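Local coordinates for protein glycosyl hydrolase (Streptomyces cattleya, PDB 7LR8) that probably hydrolyses the Man-beta-1,4-GlcNAc disaccharide of the N-glycan core as a family 5 glycoside hydrolase, at residues R115-L118 with F119-P122; Q128-Y131 with L132-L135; T169-Q172 with A173-L177. The protein carries 1 engineered substitution. All coordinates share one frame; numbering follows the deposited sequence.

How the contacts relate
The three contacts follow one another along the chain, in the loop and helices next to strand 145-152 of the glycoside hydrolase barrel, and the side chains of Gln128 and Trp176 tie them together. Gln128 of contact 2 gives its NE2 to Leu118 O of contact 1 at 2.9 Å, while its OE1 takes Trp176 NE1 of contact 3 at 2.8 Å. Centres of contacts 1 and 3 lie about 12 Å apart, those of 1 and 2 about 16 Å. The cluster lies near the sugar site: the side chain of Leu118 is about 9 Å from that of His99, and the side chain of Trp176 about 10 Å from that of the engineered Ala153 and about 5 Å from a bound 2-(2-ethoxyethoxy)ethanol.

Contact 1 (R115-L118 with F119-P122); sequences RRNL and FTDP. With AE3 (2-(2-ethoxyethoxy)ethanol), chain F.
Leu118 CB sits over one face of the Phe119 ring, shifted toward its rim and 4.3 Å from Phe119 CD2; Asn117 OD1 approaches the ring obliquely, and Trp176 of helix 170-187 meets it edge to face. These residues belong to an Asx turn, Asn117-Phe119, just ahead of the N-cap Asp121. The second flat pair is the Arg116 guanidinium and the Asp121 carboxylate, whose planes stand 67° apart. Opposite charges are near here, but no N-H of Arg116 points at Asp121; instead the aliphatic part of the arginine runs past the acid, with CG 3.4 Å from Asp121 OD1. The polar ends are engaged by others: Arg116 NH2 bonds to Trp109 O and makes a salt bridge to Asp315 of the second subunit, and Asp121 OD2 caps Val124 N at the start of helix 122-139.

With CG of Asn117 anti to the backbone N (chi1 -172°), the amide lies beside the residue's own carbonyl carbon, where OD1 can accept Phe119 N at 2.8 Å, in the carbonyl plane with an N-H...O angle of 155°. A weak second bond comes to OD1 from Thr120 N. The backbone O of Asn117 takes Asp121 N at 3.0 Å, a further closure, while Asn117 ND2 is held by Arg167 O. Replacing the amide by an alanine would take away the acceptor of Phe119 N and the donor to Arg167 O, and would probably leave the turn pinned only by its backbone bonds.

A bound 2-(2-ethoxyethoxy)ethanol molecule lies against the turn and is hydrogen-bonded to Arg179. Thr120 O lies 3.3 Å from its C5, and Thr120 OG1 rests 3.2 Å from Asn117 CB.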
# COMPACT_ATOMS: atom_id res chain seq x y z
N ARG B 115 1.03 -12.24 -0.61
CA ARG B 115 1.94 -12.03 -1.73
C ARG B 115 1.63 -12.99 -2.86
O ARG B 115 1.70 -14.21 -2.70
CB ARG B 115 3.38 -12.21 -1.27
CG ARG B 115 4.40 -11.94 -2.36
CD ARG B 115 4.39 -10.47 -2.82
NE ARG B 115 5.37 -10.22 -3.88
CZ ARG B 115 6.61 -9.81 -3.66
NH1 ARG B 115 7.05 -9.63 -2.41
NH2 ARG B 115 7.43 -9.59 -4.69
N ARG B 116 1.27 -12.42 -4.01
CA ARG B 116 0.87 -13.20 -5.18
C ARG B 116 1.40 -12.47 -6.41
O ARG B 116 1.15 -11.28 -6.57
CB ARG B 116 -0.65 -13.36 -5.26
CG ARG B 116 -1.22 -14.29 -4.20
CD ARG B 116 -2.73 -14.35 -4.27
NE ARG B 116 -3.38 -13.16 -3.75
CZ ARG B 116 -4.70 -13.01 -3.64
NH1 ARG B 116 -5.52 -14.00 -4.03
NH2 ARG B 116 -5.20 -11.90 -3.13
N ASN B 117 2.15 -13.20 -7.24
CA ASN B 117 2.89 -12.60 -8.35
C ASN B 117 1.96 -11.79 -9.26
O ASN B 117 0.92 -12.29 -9.71
CB ASN B 117 3.58 -13.74 -9.12
CG ASN B 117 4.54 -13.26 -10.20
OD1 ASN B 117 4.15 -12.53 -11.09
ND2 ASN B 117 5.80 -13.70 -10.14
N LEU B 118 2.36 -10.53 -9.53
CA LEU B 118 1.52 -9.60 -10.28
C LEU B 118 1.26 -10.07 -11.70
O LEU B 118 0.26 -9.68 -12.32
CB LEU B 118 2.17 -8.20 -10.35
CG LEU B 118 2.23 -7.42 -9.05
CD1 LEU B 118 2.86 -6.04 -9.35
CD2 LEU B 118 0.84 -7.28 -8.43
N PHE B 119 2.16 -10.90 -12.23
CA PHE B 119 2.08 -11.30 -13.63
C PHE B 119 1.57 -12.72 -13.84
O PHE B 119 1.14 -13.03 -14.96
CB PHE B 119 3.45 -11.18 -14.27
CG PHE B 119 4.06 -9.82 -14.13
CD1 PHE B 119 3.60 -8.76 -14.89
CD2 PHE B 119 5.09 -9.59 -13.21
CE1 PHE B 119 4.15 -7.50 -14.75
CE2 PHE B 119 5.66 -8.33 -13.08
CZ PHE B 119 5.18 -7.28 -13.85
N THR B 120 1.59 -13.58 -12.82
CA THR B 120 1.24 -14.99 -12.99
C THR B 120 0.17 -15.52 -12.04
O THR B 120 -0.38 -16.60 -12.31
CB THR B 120 2.47 -15.90 -12.84
OG1 THR B 120 2.95 -15.85 -11.48
CG2 THR B 120 3.58 -15.49 -13.82
N ASP B 121 -0.13 -14.84 -10.93
CA ASP B 121 -1.10 -15.42 -10.00
C ASP B 121 -2.49 -15.42 -10.62
O ASP B 121 -2.96 -14.36 -11.03
CB ASP B 121 -1.15 -14.66 -8.68
CG ASP B 121 -2.15 -15.28 -7.72
OD1 ASP B 121 -1.75 -16.23 -7.00
OD2 ASP B 121 -3.33 -14.85 -7.72
N PRO B 122 -3.18 -16.56 -10.66
CA PRO B 122 -4.48 -16.58 -11.37
C PRO B 122 -5.48 -15.58 -10.83
O PRO B 122 -6.23 -14.98 -11.60
CB PRO B 122 -4.96 -18.03 -11.16
CG PRO B 122 -3.74 -18.81 -10.81
CD PRO B 122 -2.83 -17.86 -10.08
C1 AE3 F . -5.88 -19.45 -17.96
C2 AE3 F . -5.01 -19.97 -16.81
O2 AE3 F . -5.22 -19.19 -15.67
C3 AE3 F . -4.05 -18.89 -14.98
C4 AE3 F . -3.77 -17.39 -15.11
O3 AE3 F . -2.39 -17.16 -15.03
C5 AE3 F . -2.04 -15.80 -15.06
C6 AE3 F . -1.56 -15.42 -16.45
O4 AE3 F . -2.65 -15.01 -17.23

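Contact 2 (Q128-Y131 with L132-L135); sequences QAEY and LRTL
Glu130 and Arg133 lie side by side on the helix, both pointing the same way, with carboxylate and guanidinium planes only 28° apart. The arginine grips the acid side-on through two nitrogens, one to each oxygen: NE reaches Glu130 OE1 at 3.0 Å, and NH2 reaches Glu130 OE2 at 2.7 Å. Both bonds are nearly straight, and both oxygens lie close to the guanidinium plane and are met on their syn side, though the donors stand well out of the carboxylate plane, by about 30°. A bend in the glutamate (chi2 53°) and one in the arginine at chi3 bring the two ends level in this i to i+3 salt bridge, which would restrain the rotation of both groups.

Thr134 crosses Glu130 one residue further on. Its OG1 donates back to Glu130 O at 2.7 Å, while Thr134 N bonds to that same oxygen at 2.9 Å from the opposite face of the carbonyl plane. Two donors thus hold one backbone oxygen, and the threonine hydroxyl spends its proton within the helix.

On the buried side Tyr131 meets both leucines at a slant. Leu135 CD1 packs 3.7 Å from Tyr131 CZ, near the hydroxyl end of the ring, and Leu132 CD2 comes to 4.2 Å from Tyr131 CD2. The Tyr131 OH itself bonds to Gly95 O.

Helix 122-139 is the helix of the beta-alpha-beta crossover between the parallel strands 90-94 and 145-152. Leu132 and Leu135 rest on Met148 of strand 145-152, Ala129 and Leu132 on Met180 of helix 170-187, and Tyr131 on Phe62 of helix 59-62.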
# COMPACT_ATOMS: atom_id res chain seq x y z
N GLN B 128 -6.84 -7.95 -12.07
CA GLN B 128 -6.31 -6.86 -12.91
C GLN B 128 -7.11 -6.72 -14.19
O GLN B 128 -7.41 -5.59 -14.62
CB GLN B 128 -4.85 -7.10 -13.26
CG GLN B 128 -3.88 -7.11 -12.10
CD GLN B 128 -2.60 -7.78 -12.49
OE1 GLN B 128 -2.59 -8.64 -13.38
NE2 GLN B 128 -1.49 -7.40 -11.86
N ALA B 129 -7.46 -7.85 -14.82
CA ALA B 129 -8.22 -7.82 -16.06
C ALA B 129 -9.59 -7.19 -15.85
O ALA B 129 -10.05 -6.39 -16.68
CB ALA B 129 -8.36 -9.24 -16.63
N GLU B 130 -10.26 -7.52 -14.74
CA GLU B 130 -11.58 -6.96 -14.50
C GLU B 130 -11.50 -5.46 -14.21
O GLU B 130 -12.37 -4.69 -14.63
CB GLU B 130 -12.26 -7.69 -13.33
CG GLU B 130 -13.70 -7.25 -13.02
CD GLU B 130 -14.67 -7.27 -14.21
OE1 GLU B 130 -14.40 -7.89 -15.27
OE2 GLU B 130 -15.71 -6.62 -14.09
N TYR B 131 -10.44 -5.04 -13.51
CA TYR B 131 -10.19 -3.63 -13.26
C TYR B 131 -10.00 -2.85 -14.56
O TYR B 131 -10.66 -1.83 -14.78
CB TYR B 131 -8.95 -3.52 -12.35
CG TYR B 131 -8.29 -2.18 -12.23
CD1 TYR B 131 -8.93 -1.10 -11.62
CD2 TYR B 131 -7.00 -2.00 -12.70
CE1 TYR B 131 -8.28 0.14 -11.49
CE2 TYR B 131 -6.34 -0.75 -12.57
CZ TYR B 131 -7.00 0.30 -11.98
OH TYR B 131 -6.37 1.53 -11.82
N LEU B 132 -9.13 -3.34 -15.45
CA LEU B 132 -8.88 -2.63 -16.71
C LEU B 132 -10.13 -2.62 -17.59
O LEU B 132 -10.46 -1.59 -18.19
CB LEU B 132 -7.72 -3.27 -17.47
CG LEU B 132 -6.32 -3.17 -16.86
CD1 LEU B 132 -5.34 -3.92 -17.76
CD2 LEU B 132 -5.90 -1.72 -16.71
N ARG B 133 -10.83 -3.76 -17.68
CA ARG B 133 -12.07 -3.81 -18.43
C ARG B 133 -13.09 -2.81 -17.88
O ARG B 133 -13.80 -2.15 -18.64
CB ARG B 133 -12.65 -5.23 -18.37
CG ARG B 133 -13.76 -5.48 -19.40
CD ARG B 133 -14.66 -6.64 -18.99
NE ARG B 133 -15.29 -6.40 -17.70
CZ ARG B 133 -16.36 -5.64 -17.52
NH1 ARG B 133 -16.97 -5.07 -18.56
NH2 ARG B 133 -16.83 -5.45 -16.30
N THR B 134 -13.18 -2.72 -16.55
CA THR B 134 -14.14 -1.82 -15.90
C THR B 134 -13.83 -0.36 -16.23
O THR B 134 -14.74 0.41 -16.56
CB THR B 134 -14.13 -2.06 -14.39
OG1 THR B 134 -14.67 -3.36 -14.10
CG2 THR B 134 -15.00 -1.04 -13.66
N LEU B 135 -12.56 0.04 -16.12
CA LEU B 135 -12.20 1.41 -16.46
C LEU B 135 -12.53 1.72 -17.91
O LEU B 135 -13.16 2.74 -18.22
CB LEU B 135 -10.71 1.67 -16.20
CG LEU B 135 -10.26 1.58 -14.74
CD1 LEU B 135 -8.89 2.23 -14.58
CD2 LEU B 135 -11.27 2.22 -13.81

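Contact 3 (T169-Q172 with A173-L177); sequences TPEQ and AGDWL
Gln172 and Ala173 are neighbours in the first turn of helix 170-187, where a capping box closes the N-terminus, and Gln172 is the side chain that completes it. Its CB lies 3.2 Å from Ala173 N. From there CG stands anti to the carbonyl carbon (chi1 -67°), and this torsion aims the otherwise extended chain back toward Thr169. CD comes close to Thr120 CG2. At the tip, OE1 accepts Thr169 N at 3.0 Å along an almost straight bond (173°). The box is reciprocal: Thr169 OG1 accepts Gln172 N at 3.1 Å, so side chains and backbone amides of the N-cap residue and its partner three residues on serve one another.

Regular helical bonds continue the turn, beginning with Ala173 N to Thr169 O. Glu171 and Asp175, one turn apart and exposed, cross at a slant with carboxylate planes 79° apart, and OE2 of Glu171 stands 3.7 Å from OD2 of Asp175. These like charges are likely to disfavour each other, though the positive end of the helix dipole nearby would be expected to ease the cost, and Asp175 OD1 has a weak, long ion pair with Arg178.

Pro170, Ala173 and Leu177 touch His213 of helix 211-216, which joins the two helices. Further along, Gln172 takes part once more through its backbone, its O accepting Trp176 N at 2.9 Å while Trp176 CB rests 3.4 Å from that same Gln172 O.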
# COMPACT_ATOMS: atom_id res chain seq x y z
N THR B 169 9.15 -15.03 -16.80
CA THR B 169 9.86 -15.28 -18.04
C THR B 169 9.32 -14.34 -19.11
O THR B 169 8.24 -13.78 -18.95
CB THR B 169 9.68 -16.73 -18.49
OG1 THR B 169 8.33 -16.94 -18.92
CG2 THR B 169 10.01 -17.69 -17.35
N PRO B 170 10.06 -14.14 -20.20
CA PRO B 170 9.51 -13.34 -21.30
C PRO B 170 8.20 -13.90 -21.84
O PRO B 170 7.29 -13.13 -22.14
CB PRO B 170 10.63 -13.37 -22.34
CG PRO B 170 11.88 -13.53 -21.52
CD PRO B 170 11.49 -14.45 -20.41
N GLU B 171 8.08 -15.23 -21.93
CA GLU B 171 6.83 -15.81 -22.43
C GLU B 171 5.66 -15.48 -21.50
O GLU B 171 4.55 -15.20 -21.97
CB GLU B 171 6.97 -17.32 -22.59
CG GLU B 171 5.78 -17.97 -23.30
CD GLU B 171 5.56 -19.42 -22.89
OE1 GLU B 171 6.51 -20.05 -22.38
OE2 GLU B 171 4.43 -19.93 -23.07
N GLN B 172 5.89 -15.53 -20.18
CA GLN B 172 4.83 -15.18 -19.24
C GLN B 172 4.49 -13.69 -19.32
O GLN B 172 3.32 -13.31 -19.18
CB GLN B 172 5.23 -15.55 -17.82
CG GLN B 172 5.34 -17.05 -17.58
CD GLN B 172 5.95 -17.37 -16.24
OE1 GLN B 172 6.87 -16.70 -15.78
NE2 GLN B 172 5.45 -18.42 -15.59
N ALA B 173 5.50 -12.85 -19.54
CA ALA B 173 5.24 -11.42 -19.69
C ALA B 173 4.36 -11.14 -20.90
O ALA B 173 3.39 -10.37 -20.82
CB ALA B 173 6.57 -10.65 -19.79
N GLY B 174 4.69 -11.76 -22.04
CA GLY B 174 3.89 -11.56 -23.24
C GLY B 174 2.47 -12.07 -23.08
O GLY B 174 1.52 -11.43 -23.53
N ASP B 175 2.31 -13.24 -22.45
CA ASP B 175 0.98 -13.78 -22.20
C ASP B 175 0.17 -12.85 -21.30
O ASP B 175 -1.03 -12.63 -21.55
CB ASP B 175 1.07 -15.17 -21.59
CG ASP B 175 1.47 -16.24 -22.60
OD1 ASP B 175 1.30 -16.03 -23.81
OD2 ASP B 175 1.95 -17.32 -22.17
N TRP B 176 0.80 -12.31 -20.26
CA TRP B 176 0.11 -11.38 -19.36
C TRP B 176 -0.33 -10.12 -20.10
O TRP B 176 -1.47 -9.67 -19.96
CB TRP B 176 1.04 -11.01 -18.19
CG TRP B 176 0.43 -10.09 -17.19
CD1 TRP B 176 -0.44 -10.43 -16.18
CD2 TRP B 176 0.62 -8.68 -17.10
NE1 TRP B 176 -0.78 -9.31 -15.46
CE2 TRP B 176 -0.14 -8.22 -16.00
CE3 TRP B 176 1.38 -7.76 -17.84
CZ2 TRP B 176 -0.19 -6.88 -15.64
CZ3 TRP B 176 1.35 -6.41 -17.46
CH2 TRP B 176 0.57 -5.99 -16.37
N LEU B 177 0.59 -9.54 -20.88
CA LEU B 177 0.25 -8.34 -21.65
C LEU B 177 -0.96 -8.59 -22.55
O LEU B 177 -1.87 -7.77 -22.62
CB LEU B 177 1.45 -7.92 -22.49
CG LEU B 177 2.62 -7.24 -21.78
CD1 LEU B 177 3.74 -7.02 -22.81
CD2 LEU B 177 2.18 -5.94 -21.17